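Transcriptional regulator (Methanobacterium thermoautotrophicum, PDB 3BPV) represses transcription as a MarR-family regulator, probably binding DNA through a winged helix-turn-helix domain. Local coordinates at the interface of chains A and B. Coordinates in Å, arbitrary orientation; residue numbers count along the deposited sequence, not the author numbering. Chains: chain A/B, Transcriptional regulator.

The interface of chains A and B. Residues chain A 107-108, 111-112, 123-124; chain B 3, 130.
B:Leu3 and B:Leu130 fit against A:Trp107, A:Glu108, A:Leu111, A:Phe112, A:Phe123 and A:Arg124 at the two-fold interface of two identical chains. MarR proteins typically work as dimers joined through their terminal helices, so this patch is probably part of the biological dimer. Its elements are helices 97-111 and 117-136 of chain A, the loop residue A:Phe112, and helices 3-21 and 117-136 of chain B.

A hydrogen bond runs from the backbone N of B:Leu3 to the carboxylate OE2 of A:Glu108, 2.9 Å long and fairly straight at 161°. The N-H comes from above the carboxylate plane, 59° out of it. B:Leu3 is the first residue of its helix, so the carboxylate caps that helix end and may be steadied by its dipole. A:Glu108 gets there with its chain extended beyond CG, and its CD also packs on B:Leu3 CB at 3.5 Å. An alanine in place of A:Glu108 would probably leave the B:Leu3 N-H without this acceptor and uncover one side of B:Leu3.

Apolar contacts make up much of the patch. B:Leu3 and A:Phe112 reach toward each other tip to tip; the B:Leu3 CD2 methyl lies 3.7 Å from A:Phe112 CE2, tilted out of the ring plane. The same methyl comes more loosely near A:Leu111 CD2 and A:Trp107 CZ3; both side chains cross that of B:Leu3 at about a right angle. The other methyl, CD1, points to A:Phe123 and toward the aliphatic CD of A:Arg124.

The two methyls of B:Leu130 have different main partners. CD2 lies 3.7 Å from A:Phe112 CD1 and 3.8 Å from A:Leu111 CG. A:Phe112 thus touches both leucines, with both methyls on one side of its ring. With CG of A:Phe123 anti to the backbone N (chi1 -171°), the ring offers a face to B:Leu130. The B:Leu130 CD1 methyl makes a CH-pi contact there, offset toward the rim, 3.4 Å from A:Phe123 CZ.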
ATOM      1  N   TRP A 107      -6.040 -12.022 -10.939  1.00 16.51           N
ATOM      2  CA  TRP A 107      -6.277 -11.687  -9.540  1.00 15.47           C
ATOM      3  C   TRP A 107      -7.703 -11.164  -9.371  1.00 15.62           C
ATOM      4  O   TRP A 107      -8.424 -11.574  -8.462  1.00 15.97           O
ATOM      5  CB  TRP A 107      -5.273 -10.631  -9.066  1.00 17.07           C
ATOM      6  CG  TRP A 107      -5.541 -10.158  -7.677  1.00 15.10           C
ATOM      7  CD1 TRP A 107      -5.346 -10.853  -6.518  1.00 16.19           C
ATOM      8  CD2 TRP A 107      -6.114  -8.900  -7.303  1.00 15.25           C
ATOM      9  NE1 TRP A 107      -5.767 -10.103  -5.444  1.00 16.35           N
ATOM     10  CE2 TRP A 107      -6.243  -8.901  -5.898  1.00 16.11           C
ATOM     11  CE3 TRP A 107      -6.537  -7.772  -8.020  1.00 16.13           C
ATOM     12  CZ2 TRP A 107      -6.777  -7.818  -5.193  1.00 16.69           C
ATOM     13  CZ3 TRP A 107      -7.071  -6.693  -7.319  1.00 16.25           C
ATOM     14  CH2 TRP A 107      -7.185  -6.727  -5.919  1.00 16.79           C
ATOM     15  N   GLU A 108      -8.109 -10.267 -10.259  1.00 16.61           N
ATOM     16  CA  GLU A 108      -9.454  -9.706 -10.195  1.00 15.64           C
ATOM     17  C   GLU A 108     -10.519 -10.783 -10.352  1.00 16.25           C
ATOM     18  O   GLU A 108     -11.516 -10.791  -9.625  1.00 16.45           O
ATOM     19  CB  GLU A 108      -9.636  -8.627 -11.269  1.00 18.00           C
ATOM     20  CG  GLU A 108      -8.941  -7.320 -10.928  1.00 20.93           C
ATOM     21  CD  GLU A 108      -9.169  -6.231 -11.959  1.00 22.76           C
ATOM     22  OE1 GLU A 108     -10.333  -6.032 -12.372  1.00 25.29           O
ATOM     23  OE2 GLU A 108      -8.182  -5.566 -12.339  1.00 20.53           O
ATOM     24  N   LEU A 111     -10.752 -12.678  -7.117  1.00 15.54           N
ATOM     25  CA  LEU A 111     -11.345 -11.845  -6.081  1.00 15.58           C
ATOM     26  C   LEU A 111     -12.863 -11.717  -6.227  1.00 14.18           C
ATOM     27  O   LEU A 111     -13.597 -11.736  -5.240  1.00 15.35           O
ATOM     28  CB  LEU A 111     -10.719 -10.451  -6.122  1.00 17.02           C
ATOM     29  CG  LEU A 111     -10.925  -9.600  -4.864  1.00 17.35           C
ATOM     30  CD1 LEU A 111      -9.982 -10.085  -3.778  1.00 17.76           C
ATOM     31  CD2 LEU A 111     -10.670  -8.138  -5.161  1.00 18.05           C
ATOM     32  N   PHE A 112     -13.321 -11.587  -7.469  1.00 15.01           N
ATOM     33  CA  PHE A 112     -14.743 -11.417  -7.768  1.00 15.27           C
ATOM     34  C   PHE A 112     -15.536 -12.692  -8.043  1.00 15.29           C
ATOM     35  O   PHE A 112     -16.664 -12.612  -8.519  1.00 15.04           O
ATOM     36  CB  PHE A 112     -14.911 -10.507  -8.994  1.00 15.14           C
ATOM     37  CG  PHE A 112     -14.670  -9.044  -8.725  1.00 17.41           C
ATOM     38  CD1 PHE A 112     -15.482  -8.339  -7.845  1.00 15.87           C
ATOM     39  CD2 PHE A 112     -13.655  -8.361  -9.399  1.00 20.40           C
ATOM     40  CE1 PHE A 112     -15.289  -6.964  -7.641  1.00 17.29           C
ATOM     41  CE2 PHE A 112     -13.454  -6.992  -9.205  1.00 22.00           C
ATOM     42  CZ  PHE A 112     -14.275  -6.294  -8.323  1.00 23.13           C
ATOM     43  N   PHE A 123     -19.191  -2.052  -8.281  1.00 13.41           N
ATOM     44  CA  PHE A 123     -18.038  -1.842  -7.421  1.00 14.02           C
ATOM     45  C   PHE A 123     -16.999  -1.018  -8.158  1.00 15.20           C
ATOM     46  O   PHE A 123     -16.460  -0.058  -7.610  1.00 14.52           O
ATOM     47  CB  PHE A 123     -17.422  -3.179  -6.988  1.00 14.64           C
ATOM     48  CG  PHE A 123     -16.363  -3.037  -5.923  1.00 14.74           C
ATOM     49  CD1 PHE A 123     -16.719  -2.731  -4.610  1.00 13.90           C
ATOM     50  CD2 PHE A 123     -15.015  -3.149  -6.237  1.00 14.97           C
ATOM     51  CE1 PHE A 123     -15.744  -2.534  -3.627  1.00 16.30           C
ATOM     52  CE2 PHE A 123     -14.036  -2.954  -5.260  1.00 14.73           C
ATOM     53  CZ  PHE A 123     -14.406  -2.643  -3.948  1.00 15.99           C
ATOM     54  N   ARG A 124     -16.721  -1.388  -9.405  1.00 15.88           N
ATOM     55  CA  ARG A 124     -15.740  -0.664 -10.203  1.00 15.38           C
ATOM     56  C   ARG A 124     -16.146   0.797 -10.392  1.00 14.43           C
ATOM     57  O   ARG A 124     -15.311   1.701 -10.286  1.00 15.15           O
ATOM     58  CB  ARG A 124     -15.571  -1.333 -11.571  1.00 18.00           C
ATOM     59  CG  ARG A 124     -14.564  -0.633 -12.460  1.00 23.28           C
ATOM     60  CD  ARG A 124     -13.137  -0.917 -12.029  1.00 28.16           C
ATOM     61  NE  ARG A 124     -12.476  -1.851 -12.939  1.00 34.24           N
ATOM     62  CZ  ARG A 124     -12.288  -1.621 -14.235  1.00 35.36           C
ATOM     63  NH1 ARG A 124     -12.708  -0.487 -14.778  1.00 36.76           N
ATOM     64  NH2 ARG A 124     -11.684  -2.528 -14.991  1.00 37.80           N
TER
ATOM     65  N   LEU B   3      -8.171  -2.785 -11.359  1.00 17.58           N
ATOM     66  CA  LEU B   3      -8.837  -2.514 -10.090  1.00 15.98           C
ATOM     67  C   LEU B   3      -7.835  -2.077  -9.034  1.00 15.99           C
ATOM     68  O   LEU B   3      -8.072  -1.120  -8.291  1.00 16.23           O
ATOM     69  CB  LEU B   3      -9.574  -3.757  -9.587  1.00 16.21           C
ATOM     70  CG  LEU B   3     -10.229  -3.585  -8.207  1.00 19.04           C
ATOM     71  CD1 LEU B   3     -11.381  -2.591  -8.307  1.00 22.04           C
ATOM     72  CD2 LEU B   3     -10.725  -4.925  -7.699  1.00 21.04           C
ATOM     73  N   LEU B 130     -15.132  -8.750  -0.471  1.00 13.57           N
ATOM     74  CA  LEU B 130     -13.891  -8.919  -1.214  1.00 14.31           C
ATOM     75  C   LEU B 130     -12.732  -9.202  -0.255  1.00 14.08           C
ATOM     76  O   LEU B 130     -11.841  -9.984  -0.567  1.00 15.05           O
ATOM     77  CB  LEU B 130     -13.607  -7.673  -2.051  1.00 14.95           C
ATOM     78  CG  LEU B 130     -14.637  -7.414  -3.151  1.00 13.31           C
ATOM     79  CD1 LEU B 130     -14.422  -6.022  -3.720  1.00 16.47           C
ATOM     80  CD2 LEU B 130     -14.506  -8.476  -4.248  1.00 14.96           C
TER